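Local coordinates for protein SAM-dependent O-methyltransferase (Leptospira interrogans, PDB 2HNK) that probably transfers a methyl group from S-adenosylmethionine to an oxygen of its substrate, and binds the product S-adenosylhomocysteine, at residues Phe152-Ala155 and Asn159-Asn162; Ser120-Leu125 and Tyr164-Lys169; Asp180-Asp185 and Val216-Ile221; Ile64-Thr69 and Leu76-Ala81. All blocks are in the same frame, centred on the assembly; numbering follows the deposited sequence.

Interaction 1 (Phe152-Ala155 and Asn159-Asn162). With SAH (S-adenosyl-L-homocysteine), chain O.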
# COMPACT_ATOMS: atom_id res chain seq x y z
N PHE C 152 4.51 -9.96 -8.10
CA PHE C 152 5.13 -10.13 -6.80
C PHE C 152 6.51 -10.77 -6.98
O PHE C 152 6.62 -11.92 -7.42
CB PHE C 152 4.25 -10.97 -5.88
CG PHE C 152 4.76 -11.06 -4.47
CD1 PHE C 152 5.06 -9.91 -3.74
CD2 PHE C 152 4.92 -12.29 -3.85
CE1 PHE C 152 5.54 -9.99 -2.44
CE2 PHE C 152 5.38 -12.38 -2.53
CZ PHE C 152 5.69 -11.22 -1.83
N LEU C 153 7.56 -10.03 -6.66
CA LEU C 153 8.92 -10.51 -6.76
C LEU C 153 9.46 -10.98 -5.40
O LEU C 153 9.72 -10.16 -4.50
CB LEU C 153 9.85 -9.43 -7.36
CG LEU C 153 11.35 -9.74 -7.40
CD1 LEU C 153 11.65 -11.04 -8.18
CD2 LEU C 153 12.15 -8.56 -7.98
N ASP C 154 9.64 -12.29 -5.27
CA ASP C 154 10.10 -12.92 -4.04
C ASP C 154 10.92 -14.19 -4.32
O ASP C 154 10.79 -15.19 -3.62
CB ASP C 154 8.91 -13.24 -3.15
CG ASP C 154 9.31 -13.56 -1.72
OD1 ASP C 154 10.43 -13.18 -1.30
OD2 ASP C 154 8.49 -14.17 -1.03
N ALA C 155 11.78 -14.14 -5.33
CA ALA C 155 12.56 -15.30 -5.73
C ALA C 155 14.02 -15.17 -5.28
O ALA C 155 14.29 -14.61 -4.21
CB ALA C 155 12.47 -15.51 -7.24
N ASN C 159 19.36 -12.47 -8.42
CA ASN C 159 18.78 -12.24 -9.74
C ASN C 159 17.73 -11.14 -9.86
O ASN C 159 17.17 -10.96 -10.95
CB ASN C 159 18.24 -13.55 -10.32
CG ASN C 159 19.26 -14.26 -11.21
OD1 ASN C 159 20.11 -13.62 -11.82
ND2 ASN C 159 19.18 -15.58 -11.28
N TYR C 160 17.48 -10.40 -8.78
CA TYR C 160 16.49 -9.31 -8.78
C TYR C 160 16.73 -8.28 -9.90
O TYR C 160 15.79 -7.94 -10.62
CB TYR C 160 16.44 -8.59 -7.43
CG TYR C 160 15.45 -9.11 -6.40
CD1 TYR C 160 15.12 -10.47 -6.32
CD2 TYR C 160 14.86 -8.24 -5.47
CE1 TYR C 160 14.21 -10.94 -5.36
CE2 TYR C 160 13.96 -8.70 -4.50
CZ TYR C 160 13.64 -10.05 -4.45
OH TYR C 160 12.76 -10.49 -3.50
N PRO C 161 17.99 -7.79 -10.07
CA PRO C 161 18.22 -6.86 -11.19
C PRO C 161 17.99 -7.47 -12.58
O PRO C 161 17.77 -6.74 -13.53
CB PRO C 161 19.68 -6.42 -11.01
CG PRO C 161 20.30 -7.44 -10.13
CD PRO C 161 19.22 -7.99 -9.27
N ASN C 162 18.00 -8.80 -12.70
CA ASN C 162 17.69 -9.44 -13.98
C ASN C 162 16.20 -9.67 -14.21
O ASN C 162 15.74 -9.67 -15.36
CB ASN C 162 18.47 -10.75 -14.13
CG ASN C 162 19.97 -10.54 -14.03
OD1 ASN C 162 20.51 -9.62 -14.64
ND2 ASN C 162 20.63 -11.38 -13.25
N SAH O . 6.26 -16.10 -1.74
CA SAH O . 6.65 -17.18 -0.77
CB SAH O . 8.12 -17.03 -0.39
CG SAH O . 9.09 -17.23 -1.56
SD SAH O . 10.62 -17.98 -0.97
C SAH O . 5.75 -17.24 0.47
O SAH O . 5.88 -18.15 1.30
OXT SAH O . 4.88 -16.40 0.69
C5' SAH O . 11.41 -18.04 -2.60
C4' SAH O . 10.98 -19.21 -3.49
O4' SAH O . 11.47 -18.97 -4.80
C3' SAH O . 11.54 -20.54 -3.04
O3' SAH O . 10.48 -21.46 -2.91
C2' SAH O . 12.48 -21.00 -4.14
O2' SAH O . 12.30 -22.38 -4.40
C1' SAH O . 12.04 -20.15 -5.33
N9 SAH O . 13.13 -19.85 -6.28
C8 SAH O . 14.48 -19.74 -6.04
N7 SAH O . 15.11 -19.46 -7.21
C5 SAH O . 14.18 -19.38 -8.19
C6 SAH O . 14.25 -19.12 -9.56
N6 SAH O . 15.42 -18.89 -10.15
N1 SAH O . 13.10 -19.12 -10.33
C2 SAH O . 11.87 -19.36 -9.74
N3 SAH O . 11.80 -19.61 -8.38
C4 SAH O . 12.93 -19.63 -7.62
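Leu153 and Tyr160 meet at the C-terminal end of strand 148-153 in the Rossmann-like methyltransferase sheet, where the chain passes through a short loop into helix 160-170. Along that second segment, Asn159 comes first, its ND2 held by Asp156. Tyr160 then carries the contact. Its ring lies across the branched end of Leu153, whose CD2 stands 3.6 Å from the ring centroid and only 10° off the ring normal, a CH-pi contact over the face. Leu153 brings its methyls there by turning CG away from its backbone N (chi1 174°). Tyrosine suits the place because its buried ring packs on Leu153 and meets Phe204 edge-to-face, while its hydroxyl finds polar company: OH bonds to Asp180 O and to Lys157 NZ. On the first segment, Asp154, which follows Leu153, points away from the helix, and its OD2 accepts a hydrogen bond from SAH N at 3.0 Å; its OD1 forms a salt bridge with Lys157. Pro161, in the first turn of the helix, faces Lys203 and Leu207 of helix 196-210. Asn162 closes the turn: its ND2 donates to Asn159 OD1 at 2.7 Å, with the acceptor 4° out of its amide plane.

Interaction 2 (Ser120-Leu125 and Tyr164-Lys169). With SAH (S-adenosyl-L-homocysteine), chain O.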
# COMPACT_ATOMS: atom_id res chain seq x y z
N SER C 120 13.02 -22.50 -14.10
CA SER C 120 13.67 -21.21 -13.93
C SER C 120 12.76 -20.05 -14.32
O SER C 120 12.18 -20.06 -15.42
CB SER C 120 14.97 -21.19 -14.75
OG SER C 120 15.17 -19.93 -15.38
N ALA C 121 12.63 -19.06 -13.44
CA ALA C 121 11.71 -17.94 -13.67
C ALA C 121 12.19 -17.00 -14.78
O ALA C 121 11.38 -16.46 -15.54
CB ALA C 121 11.43 -17.18 -12.40
N LEU C 122 13.51 -16.81 -14.89
CA LEU C 122 14.05 -16.06 -16.03
C LEU C 122 13.54 -16.63 -17.36
O LEU C 122 13.09 -15.88 -18.22
CB LEU C 122 15.59 -16.02 -16.00
CG LEU C 122 16.26 -15.19 -14.89
CD1 LEU C 122 17.77 -15.41 -14.90
CD2 LEU C 122 15.94 -13.71 -15.00
N GLU C 123 13.58 -17.95 -17.49
CA GLU C 123 13.06 -18.66 -18.65
C GLU C 123 11.56 -18.54 -18.80
O GLU C 123 11.06 -18.28 -19.89
CB GLU C 123 13.38 -20.14 -18.55
CG GLU C 123 14.70 -20.55 -19.12
CD GLU C 123 14.75 -22.05 -19.27
OE1 GLU C 123 15.60 -22.68 -18.59
OE2 GLU C 123 13.92 -22.59 -20.05
N THR C 124 10.84 -18.78 -17.71
CA THR C 124 9.38 -18.74 -17.72
C THR C 124 8.90 -17.37 -18.20
O THR C 124 7.96 -17.28 -19.00
CB THR C 124 8.81 -19.08 -16.34
OG1 THR C 124 9.20 -20.42 -15.98
CG2 THR C 124 7.28 -18.98 -16.34
N LEU C 125 9.57 -16.33 -17.74
CA LEU C 125 9.19 -14.97 -18.09
C LEU C 125 9.55 -14.64 -19.54
O LEU C 125 8.77 -13.98 -20.22
CB LEU C 125 9.79 -13.95 -17.11
CG LEU C 125 9.37 -14.01 -15.63
CD1 LEU C 125 10.06 -12.89 -14.87
CD2 LEU C 125 7.86 -13.94 -15.44
N TYR C 164 13.93 -7.56 -13.14
CA TYR C 164 13.38 -6.22 -13.32
C TYR C 164 12.98 -5.84 -14.76
O TYR C 164 11.81 -5.52 -15.01
CB TYR C 164 14.30 -5.17 -12.68
CG TYR C 164 13.74 -3.77 -12.71
CD1 TYR C 164 12.61 -3.44 -11.95
CD2 TYR C 164 14.33 -2.78 -13.49
CE1 TYR C 164 12.08 -2.14 -11.99
CE2 TYR C 164 13.81 -1.48 -13.52
CZ TYR C 164 12.69 -1.18 -12.78
OH TYR C 164 12.18 0.10 -12.80
N PRO C 165 13.93 -5.87 -15.72
CA PRO C 165 13.53 -5.53 -17.11
C PRO C 165 12.43 -6.41 -17.69
O PRO C 165 11.59 -5.91 -18.43
CB PRO C 165 14.84 -5.66 -17.91
CG PRO C 165 15.76 -6.49 -17.04
CD PRO C 165 15.38 -6.17 -15.63
N LEU C 166 12.43 -7.70 -17.35
CA LEU C 166 11.39 -8.64 -17.79
C LEU C 166 10.01 -8.35 -17.18
O LEU C 166 8.97 -8.48 -17.86
CB LEU C 166 11.80 -10.09 -17.47
CG LEU C 166 13.16 -10.66 -17.90
CD1 LEU C 166 13.34 -12.09 -17.36
CD2 LEU C 166 13.36 -10.64 -19.42
N ILE C 167 10.00 -7.97 -15.90
CA ILE C 167 8.78 -7.55 -15.20
C ILE C 167 8.20 -6.32 -15.88
O ILE C 167 7.00 -6.24 -16.13
CB ILE C 167 9.07 -7.24 -13.71
CG1 ILE C 167 9.40 -8.54 -12.95
CG2 ILE C 167 7.92 -6.46 -13.06
CD1 ILE C 167 10.17 -8.33 -11.67
N LEU C 168 9.07 -5.37 -16.18
CA LEU C 168 8.68 -4.08 -16.72
C LEU C 168 8.10 -4.22 -18.13
O LEU C 168 7.21 -3.47 -18.52
CB LEU C 168 9.90 -3.16 -16.74
CG LEU C 168 9.78 -1.78 -16.11
CD1 LEU C 168 9.17 -1.86 -14.71
CD2 LEU C 168 11.15 -1.12 -16.08
N LYS C 169 8.62 -5.19 -18.88
CA LYS C 169 8.15 -5.51 -20.22
C LYS C 169 6.79 -6.23 -20.17
O LYS C 169 5.90 -5.96 -20.98
CB LYS C 169 9.21 -6.34 -20.96
CG LYS C 169 8.83 -6.72 -22.40
CD LYS C 169 9.90 -6.26 -23.40
CE LYS C 169 9.83 -4.75 -23.65
NZ LYS C 169 11.10 -4.20 -24.21
N SAH O . 6.26 -16.10 -1.74
CA SAH O . 6.65 -17.18 -0.77
CB SAH O . 8.12 -17.03 -0.39
CG SAH O . 9.09 -17.23 -1.56
SD SAH O . 10.62 -17.98 -0.97
C SAH O . 5.75 -17.24 0.47
O SAH O . 5.88 -18.15 1.30
OXT SAH O . 4.88 -16.40 0.69
C5' SAH O . 11.41 -18.04 -2.60
C4' SAH O . 10.98 -19.21 -3.49
O4' SAH O . 11.47 -18.97 -4.80
C3' SAH O . 11.54 -20.54 -3.04
O3' SAH O . 10.48 -21.46 -2.91
C2' SAH O . 12.48 -21.00 -4.14
O2' SAH O . 12.30 -22.38 -4.40
C1' SAH O . 12.04 -20.15 -5.33
N9 SAH O . 13.13 -19.85 -6.28
C8 SAH O . 14.48 -19.74 -6.04
N7 SAH O . 15.11 -19.46 -7.21
C5 SAH O . 14.18 -19.38 -8.19
C6 SAH O . 14.25 -19.12 -9.56
N6 SAH O . 15.42 -18.89 -10.15
N1 SAH O . 13.10 -19.12 -10.33
C2 SAH O . 11.87 -19.36 -9.74
N3 SAH O . 11.80 -19.61 -8.38
C4 SAH O . 12.93 -19.63 -7.62
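Leu122 and Leu125 of helix 121-130 meet Leu166 of helix 160-170 on one side of the Rossmann-like sheet, and the flat group beside them is the adenine of SAH, at the start of helix 121-130. Its ring nitrogen N1 accepts a hydrogen bond from Ala121 N at 3.1 Å, and the methyl CB of Ala121 packs against the same part of the base, 3.3 Å from SAH N1. A small residue suits this place because the base comes so near the backbone.

Beneath the two helices, Leu125 and Ile167 both rest on Ile67 of strand 63-67. Leu166 points at the other helix: its CG is anti to its carbonyl carbon (chi1 -52°), and the chain then runs extended to CD1, which lodges between two leucines a turn apart. Leu122 CD2 reaches Leu166 CD1 at 3.9 Å, the two side chains crossing at about a right angle. Leu125 CB is 4.0 Å from Leu166 CD1, and Leu125 CD1 lies 4.2 Å from both CD1 and CB of Leu166, these side chains crossing obliquely. Leucines serve well because their forked ends pack closely between two helices without needing polar partners. Ser120 begins the helix as its N-cap: its OG accepts from Glu123 N at 3.3 Å, nearly straight with an N-H...O angle of 169°.

Interaction 3 (Asp180-Asp185 and Val216-Ile221)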
# COMPACT_ATOMS: atom_id res chain seq x y z
N ASP C 180 9.58 -7.99 -2.65
CA ASP C 180 9.83 -8.45 -1.28
C ASP C 180 11.32 -8.42 -0.90
O ASP C 180 12.19 -8.51 -1.78
CB ASP C 180 9.27 -9.86 -1.11
CG ASP C 180 8.91 -10.18 0.34
OD1 ASP C 180 8.31 -9.29 1.00
OD2 ASP C 180 9.24 -11.30 0.82
N ASN C 181 11.61 -8.31 0.40
CA ASN C 181 12.97 -8.43 0.96
C ASN C 181 13.95 -7.32 0.57
O ASN C 181 15.16 -7.51 0.62
CB ASN C 181 13.60 -9.80 0.61
CG ASN C 181 12.88 -10.97 1.25
OD1 ASN C 181 12.20 -11.74 0.58
ND2 ASN C 181 13.03 -11.10 2.56
N VAL C 182 13.41 -6.16 0.22
CA VAL C 182 14.23 -5.06 -0.31
C VAL C 182 15.17 -4.43 0.72
O VAL C 182 16.06 -3.66 0.37
CB VAL C 182 13.37 -3.97 -1.04
CG1 VAL C 182 12.75 -4.52 -2.33
CG2 VAL C 182 12.29 -3.38 -0.12
N LEU C 183 14.98 -4.77 2.00
CA LEU C 183 15.88 -4.29 3.05
C LEU C 183 16.87 -5.36 3.52
O LEU C 183 17.86 -5.05 4.17
CB LEU C 183 15.09 -3.68 4.21
CG LEU C 183 14.33 -2.39 3.87
CD1 LEU C 183 13.51 -1.90 5.04
CD2 LEU C 183 15.27 -1.29 3.37
N TRP C 184 16.58 -6.62 3.17
CA TRP C 184 17.47 -7.76 3.45
C TRP C 184 18.06 -7.71 4.86
O TRP C 184 19.28 -7.62 5.04
CB TRP C 184 18.55 -7.85 2.36
CG TRP C 184 19.06 -9.23 2.05
CD1 TRP C 184 20.35 -9.56 1.77
CD2 TRP C 184 18.30 -10.45 1.96
NE1 TRP C 184 20.46 -10.91 1.52
CE2 TRP C 184 19.22 -11.48 1.62
CE3 TRP C 184 16.95 -10.78 2.12
CZ2 TRP C 184 18.82 -12.82 1.46
CZ3 TRP C 184 16.55 -12.11 1.96
CH2 TRP C 184 17.49 -13.11 1.62
N ASP C 185 17.17 -7.75 5.84
CA ASP C 185 17.50 -7.69 7.27
C ASP C 185 18.41 -6.51 7.61
O ASP C 185 19.20 -6.56 8.56
CB ASP C 185 18.10 -9.02 7.74
CG ASP C 185 17.91 -9.27 9.22
OD1 ASP C 185 16.89 -8.84 9.80
OD2 ASP C 185 18.78 -9.92 9.81
N VAL C 216 8.39 4.74 -7.03
CA VAL C 216 8.65 3.78 -5.97
C VAL C 216 8.25 4.28 -4.57
O VAL C 216 8.49 5.43 -4.21
CB VAL C 216 10.14 3.27 -5.99
CG1 VAL C 216 11.13 4.43 -5.96
CG2 VAL C 216 10.42 2.26 -4.86
N SER C 217 7.64 3.39 -3.80
CA SER C 217 7.46 3.59 -2.38
C SER C 217 8.02 2.37 -1.65
O SER C 217 7.56 1.25 -1.86
CB SER C 217 5.99 3.81 -2.03
OG SER C 217 5.84 4.00 -0.63
N LEU C 218 9.04 2.60 -0.81
CA LEU C 218 9.69 1.53 -0.07
C LEU C 218 9.16 1.48 1.37
O LEU C 218 9.54 2.28 2.23
CB LEU C 218 11.21 1.71 -0.10
CG LEU C 218 12.08 0.47 0.18
CD1 LEU C 218 13.54 0.76 -0.16
CD2 LEU C 218 11.94 -0.06 1.62
N VAL C 219 8.29 0.51 1.61
CA VAL C 219 7.49 0.43 2.82
C VAL C 219 8.22 -0.45 3.84
O VAL C 219 8.56 -1.58 3.53
CB VAL C 219 6.10 -0.18 2.49
CG1 VAL C 219 5.20 -0.21 3.72
CG2 VAL C 219 5.44 0.58 1.35
N PRO C 220 8.46 0.08 5.06
CA PRO C 220 9.16 -0.75 6.04
C PRO C 220 8.26 -1.78 6.72
O PRO C 220 8.21 -1.88 7.96
CB PRO C 220 9.74 0.27 7.02
CG PRO C 220 8.79 1.44 6.96
CD PRO C 220 8.17 1.43 5.58
N ILE C 221 7.54 -2.55 5.92
CA ILE C 221 6.77 -3.67 6.44
C ILE C 221 7.55 -4.96 6.17
O ILE C 221 8.22 -5.08 5.13
CB ILE C 221 5.31 -3.70 5.86
CG1 ILE C 221 4.46 -4.75 6.58
CG2 ILE C 221 5.32 -3.91 4.34
CD1 ILE C 221 3.01 -4.83 6.10
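A hydrophobic cluster at the antiparallel end of the Rossmann-like sheet brings Val182 and Leu183, from the turn after strand 175-180, against Leu218 of the outermost strand 214-219. The turn is a type I beta turn from Asn181 to Trp184, with a weak bond from Trp184 N to Asn181 O, and it aims two successive side chains at the strand. Val182 and Leu218 meet tip to tip, Val182 CG2 standing 3.8 Å from Leu218 CD2. Leu183 comes to that same methyl at a slant, its CD2 4.0 Å from Leu218 CD2, so one branch of Leu218 serves both partners. Leu218 extends this branch across the gap because its CG is turned away from its backbone N (chi1 -159°). Branched aliphatic residues are apt here, since all three are buried and the touching ends are purely apolar. Val182 and Leu218 both touch Ser226 of the intervening strand 225-230, while Leu183 also packs on Ile6 of the second subunit and Val219 on Val219 of that subunit, placing the cluster beside the dimer interface. Beyond Val219 the strand ends in an inverse gamma turn centred on Pro220, in which Ile221 N makes a weak bond to Val219 O at 2.8 Å.

Interaction 4 (Ile64-Thr69 and Leu76-Ala81). With SAH (S-adenosyl-L-homocysteine), chain O.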
# COMPACT_ATOMS: atom_id res chain seq x y z
N ILE C 64 -2.03 -11.62 -12.35
CA ILE C 64 -0.87 -11.50 -11.46
C ILE C 64 0.19 -12.55 -11.80
O ILE C 64 -0.14 -13.67 -12.16
CB ILE C 64 -1.30 -11.66 -9.97
CG1 ILE C 64 -2.30 -10.56 -9.57
CG2 ILE C 64 -0.07 -11.66 -9.04
CD1 ILE C 64 -2.84 -10.68 -8.17
N ILE C 65 1.47 -12.17 -11.70
CA ILE C 65 2.55 -13.16 -11.72
C ILE C 65 3.36 -13.08 -10.44
O ILE C 65 3.88 -12.02 -10.09
CB ILE C 65 3.48 -13.03 -12.95
CG1 ILE C 65 2.70 -13.25 -14.25
CG2 ILE C 65 4.65 -14.03 -12.85
CD1 ILE C 65 3.53 -13.00 -15.50
N GLU C 66 3.46 -14.21 -9.74
CA GLU C 66 4.31 -14.34 -8.58
C GLU C 66 5.60 -15.06 -8.96
O GLU C 66 5.56 -16.19 -9.46
CB GLU C 66 3.57 -15.08 -7.46
CG GLU C 66 4.45 -15.45 -6.27
CD GLU C 66 3.66 -16.01 -5.11
OE1 GLU C 66 3.58 -17.25 -4.97
OE2 GLU C 66 3.08 -15.20 -4.37
N ILE C 67 6.73 -14.40 -8.74
CA ILE C 67 8.05 -14.97 -8.98
C ILE C 67 8.62 -15.43 -7.64
O ILE C 67 9.17 -14.62 -6.87
CB ILE C 67 9.02 -13.95 -9.65
CG1 ILE C 67 8.40 -13.30 -10.90
CG2 ILE C 67 10.34 -14.63 -10.02
CD1 ILE C 67 9.00 -11.95 -11.23
N GLY C 68 8.49 -16.72 -7.37
CA GLY C 68 8.91 -17.29 -6.09
C GLY C 68 7.71 -17.55 -5.20
O GLY C 68 7.15 -16.63 -4.59
N THR C 69 7.34 -18.83 -5.12
CA THR C 69 6.10 -19.25 -4.49
C THR C 69 6.27 -20.00 -3.18
O THR C 69 5.46 -19.83 -2.26
CB THR C 69 5.25 -20.07 -5.49
OG1 THR C 69 4.82 -19.18 -6.52
CG2 THR C 69 4.03 -20.71 -4.84
N LEU C 76 -1.78 -17.64 -1.93
CA LEU C 76 -3.07 -17.82 -1.26
C LEU C 76 -3.74 -16.47 -1.00
O LEU C 76 -4.95 -16.33 -1.19
CB LEU C 76 -2.84 -18.54 0.07
CG LEU C 76 -3.64 -19.74 0.56
CD1 LEU C 76 -4.06 -20.71 -0.55
CD2 LEU C 76 -2.83 -20.46 1.65
N CYS C 77 -2.95 -15.47 -0.60
CA CYS C 77 -3.47 -14.11 -0.39
C CYS C 77 -3.88 -13.43 -1.69
O CYS C 77 -4.95 -12.85 -1.76
CB CYS C 77 -2.45 -13.25 0.36
SG CYS C 77 -2.07 -13.90 1.97
N PHE C 78 -3.01 -13.50 -2.70
CA PHE C 78 -3.34 -12.99 -4.02
C PHE C 78 -4.58 -13.67 -4.61
O PHE C 78 -5.47 -12.99 -5.10
CB PHE C 78 -2.17 -13.16 -5.00
CG PHE C 78 -1.01 -12.24 -4.72
CD1 PHE C 78 0.25 -12.77 -4.46
CD2 PHE C 78 -1.18 -10.86 -4.74
CE1 PHE C 78 1.34 -11.93 -4.21
CE2 PHE C 78 -0.10 -10.01 -4.48
CZ PHE C 78 1.17 -10.55 -4.22
N ALA C 79 -4.62 -15.00 -4.54
CA ALA C 79 -5.70 -15.78 -5.15
C ALA C 79 -7.06 -15.49 -4.54
O ALA C 79 -8.04 -15.36 -5.28
CB ALA C 79 -5.40 -17.29 -5.12
N SER C 80 -7.12 -15.35 -3.22
CA SER C 80 -8.38 -14.99 -2.56
C SER C 80 -8.77 -13.52 -2.71
O SER C 80 -9.94 -13.19 -2.61
CB SER C 80 -8.41 -15.41 -1.09
OG SER C 80 -7.15 -15.31 -0.48
N ALA C 81 -7.79 -12.65 -2.96
CA ALA C 81 -8.07 -11.22 -3.17
C ALA C 81 -8.58 -10.92 -4.57
O ALA C 81 -9.37 -10.00 -4.74
CB ALA C 81 -6.84 -10.37 -2.88
N SAH O . 6.26 -16.10 -1.74
CA SAH O . 6.65 -17.18 -0.77
CB SAH O . 8.12 -17.03 -0.39
CG SAH O . 9.09 -17.23 -1.56
SD SAH O . 10.62 -17.98 -0.97
C SAH O . 5.75 -17.24 0.47
O SAH O . 5.88 -18.15 1.30
OXT SAH O . 4.88 -16.40 0.69
C5' SAH O . 11.41 -18.04 -2.60
C4' SAH O . 10.98 -19.21 -3.49
O4' SAH O . 11.47 -18.97 -4.80
C3' SAH O . 11.54 -20.54 -3.04
O3' SAH O . 10.48 -21.46 -2.91
C2' SAH O . 12.48 -21.00 -4.14
O2' SAH O . 12.30 -22.38 -4.40
C1' SAH O . 12.04 -20.15 -5.33
N9 SAH O . 13.13 -19.85 -6.28
C8 SAH O . 14.48 -19.74 -6.04
N7 SAH O . 15.11 -19.46 -7.21
C5 SAH O . 14.18 -19.38 -8.19
C6 SAH O . 14.25 -19.12 -9.56
N6 SAH O . 15.42 -18.89 -10.15
N1 SAH O . 13.10 -19.12 -10.33
C2 SAH O . 11.87 -19.36 -9.74
N3 SAH O . 11.80 -19.61 -8.38
C4 SAH O . 12.93 -19.63 -7.62
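Phe78 and Ile64 are brought together by first torsions of the same kind: Phe78 CG and Ile64 CG1 are each anti to the carbonyl carbon (chi1 -71° and -61°). The isoleucine thereby sends CD1 to the ring, 3.8 Å from Phe78 CD2. The two side chains cross at about a right angle; CD1 makes the close contact, while CG2 of beta-branched Ile64 lies farther off, over one face.

Glu66, two residues along the strand and so on the same side of it, is extended with CG turned away from the backbone N. Its OE2 arrives in the plane of the Phe78 ring at an edge, 3.7 Å from Phe78 CE1, where the slightly positive C-H groups should suit a carboxylate oxygen. Both oxygens are engaged despite the burial. Thr69 OG1 donates to Glu66 OE1 at 2.8 Å, on the lone pair away from OE2, and Ser74 OG bonds to OE2, so the glutamate ties down the loop that receives SAH. In that loop Gly68 O accepts from SAH N at 3.0 Å. Gly68 has a positive phi that suits glycine, and SAH O4' lies close to its backbone.

These segments open a Rossmann-type beta-alpha-beta unit of strand 63-67, helix 73-81 and strand 87-92. Leu52 and Thr56 of helix 46-59 and Ile88 of strand 87-92 pack on Phe78, and the Phe152 ring from strand 148-153 meets the Phe78 ring with planes at about 60°.

In the fold
Interactions 1, 2 and 4 gather round SAH: Asp154 OD2 of interaction 1 and Gly68 O of interaction 4 both accept from its amino N, whereas interaction 2 receives its adenine. Strands 63-67 and 148-153 are neighbours in the sheet, joined by Phe152 O to Ile67 N at 2.8 Å. Interaction 1 is nested inside the loop closed by interaction 2, their centres about 9 Å apart, and helix 160-170 serves both; Ala121 CB of interaction 2 also touches Ile67 CG2 of interaction 4 at 3.7 Å. Interaction 3 lies apart, the side chain of Val182 about 13 Å from SAH, yet Leu153 O and Asp180 N, 2.9 Å apart, connect interactions 1 and 3 through the sheet.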